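Local coordinates for protein L-glyceraldehyde 3-phosphate reductase (Clostridium beijerinckii, PDB 6HG6) that binds NADPH in a TIM barrel and probably uses it to reduce aldehydes such as furfural, as an aldo-keto reductase, at residues F30-W33 with H34-S38; A40-N43 with N44-L48; D61-N64 with N65-P68; E75-G78 with R79-D83. All coordinates share one frame; numbering follows the deposited sequence.

Interaction 1 (F30-W33 with H34-S38). With NDP (NADPH dihydro-nicotinamide-adenine-dinucleotide phosphate), chain B; EDO (1,2-ethanediol), chain F; EDO (1,2-ethanediol), chain E.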
loop_
_atom_site.group_PDB
_atom_site.type_symbol
_atom_site.label_atom_id
_atom_site.label_comp_id
_atom_site.label_asym_id
_atom_site.label_seq_id
_atom_site.Cartn_x
_atom_site.Cartn_y
_atom_site.Cartn_z
ATOM N N PHE A 30 -5.555 -2.262 2.702
ATOM C CA PHE A 30 -6.457 -1.108 2.609
ATOM C C PHE A 30 -5.675 0.161 2.929
ATOM O O PHE A 30 -5.058 0.251 3.994
ATOM C CB PHE A 30 -7.664 -1.323 3.513
ATOM C CG PHE A 30 -8.697 -0.277 3.266
ATOM C CD1 PHE A 30 -9.431 -0.304 2.083
ATOM C CD2 PHE A 30 -8.849 0.774 4.140
ATOM C CE1 PHE A 30 -10.320 0.720 1.788
ATOM C CE2 PHE A 30 -9.762 1.784 3.850
ATOM C CZ PHE A 30 -10.506 1.731 2.702
ATOM N N GLY A 31 -5.740 1.130 2.029
ATOM C CA GLY A 31 -5.017 2.400 2.194
ATOM C C GLY A 31 -5.941 3.548 2.513
ATOM O O GLY A 31 -7.083 3.565 1.993
ATOM N N LEU A 32 -5.456 4.519 3.295
ATOM C CA LEU A 32 -6.287 5.662 3.726
ATOM C C LEU A 32 -5.856 6.953 3.020
ATOM O O LEU A 32 -6.196 8.055 3.503
ATOM C CB LEU A 32 -6.237 5.752 5.258
ATOM C CG LEU A 32 -7.140 4.788 6.009
ATOM C CD1 LEU A 32 -6.590 3.379 5.970
ATOM C CD2 LEU A 32 -7.248 5.242 7.468
ATOM N N TRP A 33 -5.151 6.842 1.890
ATOM C CA TRP A 33 -4.705 8.017 1.091
ATOM C C TRP A 33 -5.880 8.931 0.776
ATOM O O TRP A 33 -5.710 10.172 0.886
ATOM C CB TRP A 33 -3.992 7.537 -0.167
ATOM C CG TRP A 33 -3.433 8.643 -0.994
ATOM C CD1 TRP A 33 -2.800 9.778 -0.584
ATOM C CD2 TRP A 33 -3.368 8.640 -2.424
ATOM N NE1 TRP A 33 -2.395 10.514 -1.671
ATOM C CE2 TRP A 33 -2.736 9.842 -2.810
ATOM C CE3 TRP A 33 -3.836 7.763 -3.408
ATOM C CZ2 TRP A 33 -2.543 10.167 -4.157
ATOM C CZ3 TRP A 33 -3.635 8.087 -4.733
ATOM C CH2 TRP A 33 -2.978 9.259 -5.093
ATOM N N HIS A 34 -7.015 8.363 0.363
ATOM C CA HIS A 34 -8.238 9.144 0.108
ATOM C C HIS A 34 -9.411 8.647 0.948
ATOM O O HIS A 34 -9.429 7.457 1.311
ATOM C CB HIS A 34 -8.568 9.075 -1.396
ATOM C CG HIS A 34 -7.537 9.765 -2.227
ATOM N ND1 HIS A 34 -6.993 9.208 -3.371
ATOM C CD2 HIS A 34 -6.889 10.936 -2.037
ATOM C CE1 HIS A 34 -6.113 10.053 -3.889
ATOM N NE2 HIS A 34 -6.004 11.097 -3.061
ATOM N N ASN A 35 -10.327 9.574 1.225
ATOM C CA ASN A 35 -11.664 9.397 1.848
ATOM C C ASN A 35 -11.563 9.278 3.374
ATOM O O ASN A 35 -12.570 8.918 3.977
ATOM C CB ASN A 35 -12.394 8.201 1.212
ATOM C CG ASN A 35 -12.474 8.354 -0.291
ATOM O OD1 ASN A 35 -12.892 9.382 -0.760
ATOM N ND2 ASN A 35 -11.984 7.381 -1.040
ATOM N N PHE A 36 -10.436 9.659 3.992
ATOM C CA PHE A 36 -10.267 9.636 5.469
ATOM C C PHE A 36 -9.832 10.996 6.010
ATOM O O PHE A 36 -9.333 11.059 7.153
ATOM C CB PHE A 36 -9.278 8.540 5.862
ATOM C CG PHE A 36 -9.941 7.191 5.738
ATOM C CD1 PHE A 36 -10.060 6.578 4.501
ATOM C CD2 PHE A 36 -10.400 6.539 6.859
ATOM C CE1 PHE A 36 -10.690 5.347 4.379
ATOM C CE2 PHE A 36 -11.033 5.307 6.740
ATOM C CZ PHE A 36 -11.197 4.738 5.498
ATOM N N GLY A 37 -10.019 12.033 5.211
ATOM C CA GLY A 37 -9.556 13.387 5.546
ATOM C C GLY A 37 -10.558 14.197 6.335
ATOM O O GLY A 37 -11.613 13.690 6.806
ATOM N N SER A 38 -10.235 15.471 6.469
ATOM C CA SER A 38 -11.001 16.444 7.271
ATOM C C SER A 38 -12.455 16.500 6.835
ATOM O O SER A 38 -13.306 16.782 7.693
ATOM C CB SER A 38 -10.370 17.789 7.138
ATOM O OG SER A 38 -9.024 17.752 7.456
HETATM P PA NDP B . -6.547 2.267 -6.285
HETATM O O1A NDP B . -5.709 2.369 -7.516
HETATM O O2A NDP B . -7.036 0.980 -5.701
HETATM O O5B NDP B . -7.778 3.299 -6.383
HETATM C C5B NDP B . -8.743 3.360 -5.300
HETATM C C4B NDP B . -9.983 4.070 -5.776
HETATM O O4B NDP B . -10.477 3.376 -6.950
HETATM C C3B NDP B . -11.173 4.113 -4.806
HETATM O O3B NDP B . -11.145 5.228 -3.919
HETATM C C2B NDP B . -12.341 4.202 -5.778
HETATM O O2B NDP B . -12.418 5.555 -6.219
HETATM C C1B NDP B . -11.882 3.303 -6.920
HETATM N N9A NDP B . -12.232 1.894 -6.797
HETATM C C8A NDP B . -11.771 0.994 -5.868
HETATM N N7A NDP B . -12.224 -0.222 -6.048
HETATM C C5A NDP B . -13.035 -0.122 -7.169
HETATM C C6A NDP B . -13.805 -1.071 -7.870
HETATM N N6A NDP B . -13.881 -2.355 -7.528
HETATM N N1A NDP B . -14.493 -0.642 -8.959
HETATM C C2A NDP B . -14.409 0.652 -9.298
HETATM N N3A NDP B . -13.714 1.629 -8.720
HETATM C C4A NDP B . -13.039 1.175 -7.649
HETATM O O3 NDP B . -5.688 2.898 -5.068
HETATM P PN NDP B . -5.231 4.370 -4.639
HETATM O O1N NDP B . -6.362 4.976 -3.876
HETATM O O2N NDP B . -4.622 5.112 -5.784
HETATM O O5D NDP B . -4.047 4.000 -3.608
HETATM C C5D NDP B . -4.305 2.956 -2.633
HETATM C C4D NDP B . -3.412 3.169 -1.433
HETATM O O4D NDP B . -2.036 3.093 -1.847
HETATM C C3D NDP B . -3.492 4.533 -0.754
HETATM O O3D NDP B . -4.647 4.615 0.070
HETATM C C2D NDP B . -2.166 4.525 0.017
HETATM O O2D NDP B . -2.289 3.760 1.187
HETATM C C1D NDP B . -1.218 3.855 -0.973
HETATM N N1N NDP B . -0.442 4.840 -1.768
HETATM C C2N NDP B . 0.909 4.973 -1.556
HETATM C C3N NDP B . 1.630 6.028 -2.042
HETATM C C7N NDP B . 3.107 6.101 -1.757
HETATM O O7N NDP B . 3.650 5.279 -0.994
HETATM N N7N NDP B . 3.783 7.094 -2.334
HETATM C C4N NDP B . 0.887 7.061 -2.846
HETATM C C5N NDP B . -0.509 6.713 -3.182
HETATM C C6N NDP B . -1.075 5.622 -2.716
HETATM P P2B NDP B . -13.882 6.130 -6.590
HETATM O O1X NDP B . -15.001 5.448 -5.829
HETATM O O2X NDP B . -13.790 7.610 -6.254
HETATM O O3X NDP B . -13.954 5.870 -8.088
HETATM C C1 EDO F . -10.360 13.096 2.144
HETATM O O1 EDO F . -11.554 12.834 2.773
HETATM C C2 EDO F . -10.295 12.573 0.778
HETATM O O2 EDO F . -8.967 12.269 0.448
HETATM C C1 EDO E . -14.726 13.193 10.996
HETATM O O1 EDO E . -14.160 12.671 12.186
HETATM C C2 EDO E . -13.947 14.310 10.409
HETATM O O2 EDO E . -13.207 13.973 9.246
HETATM O O HOH W 1 -9.270 4.689 0.688
HETATM O O HOH W 2 -7.674 10.354 3.409
#
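Past Gly31 the chain leaves strand 28-31 and bends, bringing Leu32 against Phe36 while Trp33 and His34 run side by side. Leu32 sits over one face of the Phe36 ring, with CG almost above its centre, 3.6 Å from the centroid. Its CD2 reaches on to Phe36 CD2 at 3.5 Å. Phe30 comes to the same ring from another direction, its CE2 3.7 Å from Phe36 CZ, the two planes 70° apart. This is the loop after the first strand of the eight-stranded TIM barrel, at the end where NADPH sits, and Trp33 binds the cofactor. Its backbone N donates to the ribose O3D of NADPH at 2.9 Å. With CG anti to N (chi1 -177°), the indole is sandwiched: NADPH C5N lies over one face, and His34 CE1 over the opposite one, 3.3 Å from Trp33 CE3. The imidazole is tilted 31° from the indole's six-membered ring. Two waters sit in the bend beside main-chain atoms, one within hydrogen-bonding distance of Gly31 O and His34 O, the other accepting from Phe36 N and lying 2.7 Å from Leu32 O.

Interaction 2 (A40-N43 with N44-L48). With EDO (1,2-ethanediol), chain E.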
loop_
_atom_site.group_PDB
_atom_site.type_symbol
_atom_site.label_atom_id
_atom_site.label_comp_id
_atom_site.label_asym_id
_atom_site.label_seq_id
_atom_site.Cartn_x
_atom_site.Cartn_y
_atom_site.Cartn_z
ATOM N N ALA A 40 -14.193 14.084 5.250
ATOM C CA ALA A 40 -14.790 12.729 5.179
ATOM C C ALA A 40 -15.850 12.554 6.276
ATOM O O ALA A 40 -15.797 13.205 7.314
ATOM C CB ALA A 40 -13.715 11.680 5.262
ATOM N N ASP A 41 -16.846 11.737 5.995
ATOM C CA ASP A 41 -17.917 11.406 6.952
ATOM C C ASP A 41 -17.373 10.313 7.879
ATOM O O ASP A 41 -16.916 9.266 7.367
ATOM C CB ASP A 41 -19.140 10.886 6.213
ATOM C CG ASP A 41 -20.228 10.435 7.163
ATOM O OD1 ASP A 41 -20.888 11.326 7.792
ATOM O OD2 ASP A 41 -20.416 9.206 7.271
ATOM N N TYR A 42 -17.463 10.521 9.181
ATOM C CA TYR A 42 -16.895 9.593 10.186
ATOM C C TYR A 42 -17.573 8.209 10.135
ATOM O O TYR A 42 -16.859 7.190 10.228
ATOM C CB TYR A 42 -16.956 10.214 11.574
ATOM C CG TYR A 42 -16.257 9.337 12.572
ATOM C CD1 TYR A 42 -14.899 9.116 12.471
ATOM C CD2 TYR A 42 -16.965 8.674 13.557
ATOM C CE1 TYR A 42 -14.240 8.292 13.365
ATOM C CE2 TYR A 42 -16.326 7.838 14.455
ATOM C CZ TYR A 42 -14.958 7.651 14.359
ATOM O OH TYR A 42 -14.303 6.824 15.236
ATOM N N ASN A 43 -18.897 8.159 10.064
ATOM C CA ASN A 43 -19.632 6.863 9.963
ATOM C C ASN A 43 -19.197 6.095 8.702
ATOM O O ASN A 43 -19.028 4.862 8.815
ATOM C CB ASN A 43 -21.137 7.040 10.112
ATOM C CG ASN A 43 -21.530 7.417 11.530
ATOM O OD1 ASN A 43 -22.493 8.157 11.739
ATOM N ND2 ASN A 43 -20.799 6.935 12.519
ATOM N N ASN A 44 -18.942 6.767 7.570
ATOM C CA ASN A 44 -18.481 6.072 6.342
ATOM C C ASN A 44 -17.063 5.531 6.566
ATOM O O ASN A 44 -16.807 4.406 6.146
ATOM C CB ASN A 44 -18.502 6.931 5.085
ATOM C CG ASN A 44 -18.308 6.088 3.840
ATOM O OD1 ASN A 44 -19.114 5.203 3.528
ATOM N ND2 ASN A 44 -17.226 6.329 3.119
ATOM N N MET A 45 -16.159 6.307 7.175
ATOM C CA MET A 45 -14.766 5.841 7.400
ATOM C C MET A 45 -14.793 4.592 8.279
ATOM O O MET A 45 -14.052 3.651 7.972
ATOM C CB MET A 45 -13.919 6.897 8.112
ATOM C CG MET A 45 -13.738 8.127 7.275
ATOM S SD MET A 45 -12.617 9.287 8.112
ATOM C CE MET A 45 -13.774 10.406 8.877
ATOM N N LYS A 46 -15.565 4.619 9.362
ATOM C CA LYS A 46 -15.698 3.439 10.258
ATOM C C LYS A 46 -16.175 2.248 9.458
ATOM O O LYS A 46 -15.558 1.192 9.584
ATOM C CB LYS A 46 -16.684 3.655 11.403
ATOM C CG LYS A 46 -16.117 4.366 12.613
ATOM C CD LYS A 46 -17.173 4.877 13.546
ATOM C CE LYS A 46 -18.224 3.870 13.922
ATOM N NZ LYS A 46 -19.399 4.517 14.559
ATOM N N GLU A 47 -17.239 2.414 8.672
ATOM C CA GLU A 47 -17.828 1.298 7.900
ATOM C C GLU A 47 -16.806 0.770 6.913
ATOM O O GLU A 47 -16.777 -0.460 6.693
ATOM C CB GLU A 47 -19.139 1.705 7.222
ATOM C CG GLU A 47 -20.230 1.871 8.233
ATOM C CD GLU A 47 -20.507 0.628 9.077
ATOM O OE1 GLU A 47 -20.555 -0.477 8.488
ATOM O OE2 GLU A 47 -20.656 0.768 10.334
ATOM N N LEU A 48 -15.970 1.627 6.342
ATOM C CA LEU A 48 -14.961 1.145 5.369
ATOM C C LEU A 48 -13.946 0.261 6.109
ATOM O O LEU A 48 -13.624 -0.831 5.607
ATOM C CB LEU A 48 -14.240 2.307 4.677
ATOM C CG LEU A 48 -15.044 3.055 3.630
ATOM C CD1 LEU A 48 -14.244 4.254 3.110
ATOM C CD2 LEU A 48 -15.402 2.128 2.501
HETATM C C1 EDO E . -14.726 13.193 10.996
HETATM O O1 EDO E . -14.160 12.671 12.186
HETATM C C2 EDO E . -13.947 14.310 10.409
HETATM O O2 EDO E . -13.207 13.973 9.246
HETATM O O HOH W 3 -20.388 3.135 11.479
#
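Asp41 caps helix 42-54: its OD2 accepts from Asn44 N at 2.9 Å, approached on the anti side and 27° out of the carboxylate plane. A chi1 of 176° swings the carboxylate over the first turn, toward that amide. Asp41 O takes Met45 N at 3.1 Å, the first of the regular i to i+4 bonds, followed by Lys46 N to Tyr42 O and Glu47 N to Asn43 O. One turn apart, Lys46 crosses the Tyr42 ring with its aliphatic part: CG stands over the face, 4.2 Å from the centroid, and Lys46 CD comes to 3.2 Å from Tyr42 CE2 at the rim. Met45 meets the same ring at its edge, CE 4.0 Å from Tyr42 CD1, and its methyl also rests on Ala40 CB at 3.8 Å. Further out, Arg79 makes a cation-pi contact with Tyr42 and Ile80 also packs on it, setting this helix of the first beta-alpha-beta unit against helix 72-85; Asn44 ND2 is held by Ser300 O. A water donates to Glu47 OE2 at 2.6 Å and weakly to Asn43 O. The negative carboxylate at the helix start probably interacts favourably with the helix dipole, while Lys46 offers the ring its methylenes and carries its ammonium beyond.

Interaction 3 (D61-N64 with N65-P68). With NDP (NADPH dihydro-nicotinamide-adenine-dinucleotide phosphate), chain B; EDO (1,2-ethanediol), chain F.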
loop_
_atom_site.group_PDB
_atom_site.type_symbol
_atom_site.label_atom_id
_atom_site.label_comp_id
_atom_site.label_asym_id
_atom_site.label_seq_id
_atom_site.Cartn_x
_atom_site.Cartn_y
_atom_site.Cartn_z
ATOM N N ASP A 61 -2.892 1.003 5.729
ATOM C CA ASP A 61 -1.705 1.788 5.311
ATOM C C ASP A 61 -2.030 3.271 5.412
ATOM O O ASP A 61 -3.008 3.746 4.819
ATOM C CB ASP A 61 -1.287 1.412 3.886
ATOM C CG ASP A 61 -0.043 2.125 3.416
ATOM O OD1 ASP A 61 1.075 1.804 3.930
ATOM O OD2 ASP A 61 -0.226 3.112 2.645
ATOM N N LEU A 62 -1.217 3.973 6.175
ATOM C CA LEU A 62 -1.291 5.430 6.330
ATOM C C LEU A 62 0.057 6.043 6.012
ATOM O O LEU A 62 1.044 5.330 5.717
ATOM C CB LEU A 62 -1.719 5.744 7.759
ATOM C CG LEU A 62 -3.130 5.297 8.077
ATOM C CD1 LEU A 62 -3.081 3.922 8.756
ATOM C CD2 LEU A 62 -3.802 6.319 8.941
ATOM N N ALA A 63 0.069 7.359 6.032
ATOM C CA ALA A 63 1.262 8.197 5.915
ATOM C C ALA A 63 0.926 9.446 6.717
ATOM O O ALA A 63 -0.274 9.796 6.894
ATOM C CB ALA A 63 1.613 8.589 4.496
ATOM N N ASN A 64 1.973 10.113 7.139
ATOM C CA ASN A 64 1.799 11.354 7.913
ATOM C C ASN A 64 0.847 12.304 7.180
ATOM O O ASN A 64 -0.050 12.878 7.838
ATOM C CB ASN A 64 3.137 12.000 8.278
ATOM C CG ASN A 64 4.077 12.340 7.142
ATOM O OD1 ASN A 64 3.757 12.159 5.951
ATOM N ND2 ASN A 64 5.236 12.866 7.532
ATOM N N ASN A 65 1.039 12.497 5.885
ATOM C CA ASN A 65 0.402 13.598 5.143
ATOM C C ASN A 65 -0.914 13.189 4.482
ATOM O O ASN A 65 -1.488 14.067 3.799
ATOM C CB ASN A 65 1.375 14.264 4.172
ATOM C CG ASN A 65 1.749 13.421 2.982
ATOM O OD1 ASN A 65 1.258 12.305 2.817
ATOM N ND2 ASN A 65 2.644 13.952 2.163
ATOM N N TYR A 66 -1.447 11.994 4.759
ATOM C CA TYR A 66 -2.762 11.605 4.199
ATOM C C TYR A 66 -3.876 12.444 4.798
ATOM O O TYR A 66 -3.889 12.726 6.034
ATOM C CB TYR A 66 -3.062 10.127 4.408
ATOM C CG TYR A 66 -2.182 9.189 3.639
ATOM C CD1 TYR A 66 -1.287 9.643 2.684
ATOM C CD2 TYR A 66 -2.396 7.824 3.707
ATOM C CE1 TYR A 66 -0.548 8.769 1.900
ATOM C CE2 TYR A 66 -1.629 6.937 2.964
ATOM C CZ TYR A 66 -0.693 7.405 2.054
ATOM O OH TYR A 66 0.107 6.544 1.315
ATOM N N GLY A 67 -4.798 12.849 3.930
ATOM C CA GLY A 67 -5.974 13.668 4.258
ATOM C C GLY A 67 -6.773 13.891 2.975
ATOM O O GLY A 67 -7.204 12.931 2.351
ATOM N N PRO A 68 -6.923 15.127 2.482
ATOM C CA PRO A 68 -6.373 16.292 3.125
ATOM C C PRO A 68 -7.033 16.689 4.427
ATOM O O PRO A 68 -8.228 16.511 4.596
ATOM C CB PRO A 68 -6.528 17.446 2.116
ATOM C CG PRO A 68 -7.728 17.016 1.335
ATOM C CD PRO A 68 -7.580 15.508 1.233
HETATM P PA NDP B . -6.547 2.267 -6.285
HETATM O O1A NDP B . -5.709 2.369 -7.516
HETATM O O2A NDP B . -7.036 0.980 -5.701
HETATM O O5B NDP B . -7.778 3.299 -6.383
HETATM C C5B NDP B . -8.743 3.360 -5.300
HETATM C C4B NDP B . -9.983 4.070 -5.776
HETATM O O4B NDP B . -10.477 3.376 -6.950
HETATM C C3B NDP B . -11.173 4.113 -4.806
HETATM O O3B NDP B . -11.145 5.228 -3.919
HETATM C C2B NDP B . -12.341 4.202 -5.778
HETATM O O2B NDP B . -12.418 5.555 -6.219
HETATM C C1B NDP B . -11.882 3.303 -6.920
HETATM N N9A NDP B . -12.232 1.894 -6.797
HETATM C C8A NDP B . -11.771 0.994 -5.868
HETATM N N7A NDP B . -12.224 -0.222 -6.048
HETATM C C5A NDP B . -13.035 -0.122 -7.169
HETATM C C6A NDP B . -13.805 -1.071 -7.870
HETATM N N6A NDP B . -13.881 -2.355 -7.528
HETATM N N1A NDP B . -14.493 -0.642 -8.959
HETATM C C2A NDP B . -14.409 0.652 -9.298
HETATM N N3A NDP B . -13.714 1.629 -8.720
HETATM C C4A NDP B . -13.039 1.175 -7.649
HETATM O O3 NDP B . -5.688 2.898 -5.068
HETATM P PN NDP B . -5.231 4.370 -4.639
HETATM O O1N NDP B . -6.362 4.976 -3.876
HETATM O O2N NDP B . -4.622 5.112 -5.784
HETATM O O5D NDP B . -4.047 4.000 -3.608
HETATM C C5D NDP B . -4.305 2.956 -2.633
HETATM C C4D NDP B . -3.412 3.169 -1.433
HETATM O O4D NDP B . -2.036 3.093 -1.847
HETATM C C3D NDP B . -3.492 4.533 -0.754
HETATM O O3D NDP B . -4.647 4.615 0.070
HETATM C C2D NDP B . -2.166 4.525 0.017
HETATM O O2D NDP B . -2.289 3.760 1.187
HETATM C C1D NDP B . -1.218 3.855 -0.973
HETATM N N1N NDP B . -0.442 4.840 -1.768
HETATM C C2N NDP B . 0.909 4.973 -1.556
HETATM C C3N NDP B . 1.630 6.028 -2.042
HETATM C C7N NDP B . 3.107 6.101 -1.757
HETATM O O7N NDP B . 3.650 5.279 -0.994
HETATM N N7N NDP B . 3.783 7.094 -2.334
HETATM C C4N NDP B . 0.887 7.061 -2.846
HETATM C C5N NDP B . -0.509 6.713 -3.182
HETATM C C6N NDP B . -1.075 5.622 -2.716
HETATM P P2B NDP B . -13.882 6.130 -6.590
HETATM O O1X NDP B . -15.001 5.448 -5.829
HETATM O O2X NDP B . -13.790 7.610 -6.254
HETATM O O3X NDP B . -13.954 5.870 -8.088
HETATM C C1 EDO F . -10.360 13.096 2.144
HETATM O O1 EDO F . -11.554 12.834 2.773
HETATM C C2 EDO F . -10.295 12.573 0.778
HETATM O O2 EDO F . -8.967 12.269 0.448
HETATM O O HOH W 4 -2.726 11.468 8.040
#
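Tyr66 N donates to Ala63 O at 3.3 Å from well above the carbonyl plane, 64° out of it, and this bond closes a type I turn. The methyl of Ala63 presses down on the face of the Tyr66 ring, an alanine-aromatic CH-pi contact at the turn: CB is 3.5 Å from the centroid, 17° off the normal, and 3.4 Å from Tyr66 CE1. Chi1 of -67° puts the phenol ring back along the preceding chain, where CE2 reaches Leu62 C at 3.6 Å and Asp61 O lies at the ring's edge. The hydroxyl ends beside the cofactor, Tyr66 OH 3.3 Å from NADPH C2D, and is hydrogen-bonded to Lys97 NZ. Asp61 faces the same ribose: NADPH O2D donates to its OD2 at 2.6 Å, an oxygen that also forms a salt bridge with Lys97, while Ser95 OG binds OD1. Asn64 ND2 is held by Ser119 OG and Asn65 ND2 by Lys101 O, and a water lies between Asn64 O and Tyr66 O, 2.6 Å from the latter. An aspartate, a tyrosine and a lysine gathered beside the nicotinamide riboside are consistent with the Asp-Tyr-Lys-His active site of aldo-keto reductases, here built on the loop after the second barrel strand.

Interaction 4 (E75-G78 with R79-D83); sequences ENFG and RILRD. With EDO (1,2-ethanediol), chain E.
Phe77 and Leu81, one helical turn apart, form the close-packed side of this stretch of helix 72-85. Leu81 places CG over one face of the phenyl ring and sets CD1 3.6 Å from Phe77 CD2, while beneath them Leu81 N donates to Phe77 O at 2.8 Å, from almost straight ahead of the carbonyl. Phe60, Leu32 and Leu62 also pack on this ring, and Ile80 runs its CG1 along Asn76 O at 3.4 Å. The solvent side is far looser. Arg82 bends at chi3 (41°), curling its guanidinium back until one face lies above Gly78 O, 3.8 Å from CZ; a water in the guanidinium plane accepts from Arg82 NH1 at 2.7 Å and lies close to Glu75 O. Arg79 is stretched out, with a long salt bridge from NE to Asp83 OD2 at 3.8 Å, and turns the edge of its guanidinium to an ethanediol that Asn76 also binds. One greasy face and one charged face make an amphipathic helix, the outer layer of a TIM barrel, here in the unit between strands 59-61 and 93-98.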
loop_
_atom_site.group_PDB
_atom_site.type_symbol
_atom_site.label_atom_id
_atom_site.label_comp_id
_atom_site.label_asym_id
_atom_site.label_seq_id
_atom_site.Cartn_x
_atom_site.Cartn_y
_atom_site.Cartn_z
ATOM N N GLU A 75 -5.424 10.977 12.374
ATOM C CA GLU A 75 -6.305 11.362 13.502
ATOM C C GLU A 75 -7.633 10.607 13.420
ATOM O O GLU A 75 -8.139 10.151 14.453
ATOM C CB GLU A 75 -6.559 12.869 13.521
ATOM C CG GLU A 75 -5.384 13.654 14.038
ATOM C CD GLU A 75 -5.676 15.127 14.315
ATOM O OE1 GLU A 75 -6.799 15.583 14.019
ATOM O OE2 GLU A 75 -4.782 15.808 14.818
ATOM N N ASN A 76 -8.223 10.543 12.233
ATOM C CA ASN A 76 -9.483 9.804 12.042
ATOM C C ASN A 76 -9.281 8.312 12.382
ATOM O O ASN A 76 -10.145 7.742 13.092
ATOM C CB ASN A 76 -10.043 10.059 10.650
ATOM C CG ASN A 76 -10.703 11.417 10.546
ATOM O OD1 ASN A 76 -11.331 11.884 11.513
ATOM N ND2 ASN A 76 -10.724 11.981 9.347
ATOM N N PHE A 77 -8.223 7.702 11.887
ATOM C CA PHE A 77 -7.937 6.277 12.159
ATOM C C PHE A 77 -7.694 6.113 13.669
ATOM O O PHE A 77 -8.153 5.131 14.272
ATOM C CB PHE A 77 -6.751 5.787 11.344
ATOM C CG PHE A 77 -6.640 4.287 11.389
ATOM C CD1 PHE A 77 -7.646 3.508 10.845
ATOM C CD2 PHE A 77 -5.551 3.675 11.959
ATOM C CE1 PHE A 77 -7.554 2.132 10.847
ATOM C CE2 PHE A 77 -5.465 2.286 11.964
ATOM C CZ PHE A 77 -6.469 1.525 11.429
ATOM N N GLY A 78 -7.064 7.113 14.287
ATOM C CA GLY A 78 -6.846 7.089 15.742
ATOM C C GLY A 78 -8.171 7.009 16.475
ATOM O O GLY A 78 -8.284 6.289 17.466
ATOM N N ARG A 79 -9.166 7.762 16.022
ATOM C CA ARG A 79 -10.502 7.756 16.632
ATOM C C ARG A 79 -11.175 6.403 16.381
ATOM O O ARG A 79 -11.867 5.904 17.278
ATOM C CB ARG A 79 -11.347 8.903 16.094
ATOM C CG ARG A 79 -12.679 9.038 16.793
ATOM C CD ARG A 79 -13.418 10.229 16.176
ATOM N NE ARG A 79 -14.770 10.308 16.669
ATOM C CZ ARG A 79 -15.725 11.054 16.102
ATOM N NH1 ARG A 79 -15.464 11.763 15.006
ATOM N NH2 ARG A 79 -16.942 11.051 16.620
ATOM N N ILE A 80 -11.020 5.834 15.195
ATOM C CA ILE A 80 -11.651 4.524 14.905
ATOM C C ILE A 80 -11.013 3.455 15.823
ATOM O O ILE A 80 -11.756 2.583 16.367
ATOM C CB ILE A 80 -11.496 4.238 13.412
ATOM C CG1 ILE A 80 -12.342 5.231 12.598
ATOM C CG2 ILE A 80 -11.891 2.780 13.127
ATOM C CD1 ILE A 80 -11.972 5.271 11.150
ATOM N N LEU A 81 -9.711 3.544 16.019
ATOM C CA LEU A 81 -8.987 2.629 16.943
ATOM C C LEU A 81 -9.531 2.796 18.355
ATOM O O LEU A 81 -10.035 1.810 18.925
ATOM C CB LEU A 81 -7.487 2.906 16.913
ATOM C CG LEU A 81 -6.793 2.372 15.683
ATOM C CD1 LEU A 81 -5.442 3.036 15.539
ATOM C CD2 LEU A 81 -6.688 0.850 15.750
ATOM N N ARG A 82 -9.577 4.023 18.843
ATOM C CA ARG A 82 -10.031 4.299 20.222
ATOM C C ARG A 82 -11.463 3.784 20.402
ATOM O O ARG A 82 -11.777 3.219 21.460
ATOM C CB ARG A 82 -9.882 5.811 20.444
ATOM C CG ARG A 82 -10.349 6.384 21.767
ATOM C CD ARG A 82 -9.715 7.760 22.020
ATOM N NE ARG A 82 -9.634 8.669 20.863
ATOM C CZ ARG A 82 -8.522 8.961 20.140
ATOM N NH1 ARG A 82 -8.616 9.778 19.106
ATOM N NH2 ARG A 82 -7.326 8.452 20.423
ATOM N N ASP A 83 -12.341 4.024 19.434
ATOM C CA ASP A 83 -13.777 3.758 19.611
ATOM C C ASP A 83 -14.119 2.281 19.391
ATOM O O ASP A 83 -15.065 1.815 20.018
ATOM C CB ASP A 83 -14.586 4.595 18.626
ATOM C CG ASP A 83 -14.633 6.083 18.942
ATOM O OD1 ASP A 83 -14.061 6.479 20.001
ATOM O OD2 ASP A 83 -15.274 6.842 18.113
HETATM C C1 EDO E . -14.726 13.193 10.996
HETATM O O1 EDO E . -14.160 12.671 12.186
HETATM C C2 EDO E . -13.947 14.310 10.409
HETATM O O2 EDO E . -13.207 13.973 9.246
HETATM O O HOH W 5 -7.325 10.909 16.965
#

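From the N terminus, the four contacts come in series, none nested in or crossing another. Interaction 1 shapes the loop leaving strand 28-31, and interaction 2 starts the helix that follows it; Phe36 of the first packs on Met45 and Leu48 of the second. Interaction 3 forms the equivalent loop after the next strand and joins interaction 1 through the main chain, Asp61 with both Phe30 and Leu32, and Ser38 with Pro68, and both loops border NADPH. Interaction 4 lies on the helix after that loop: Asn76 ND2 binds Phe36 O, Leu62 packs against Phe77, and Tyr42 of interaction 2 meets Arg79 and Asp83. Two neighbouring beta-alpha units are thereby tied together.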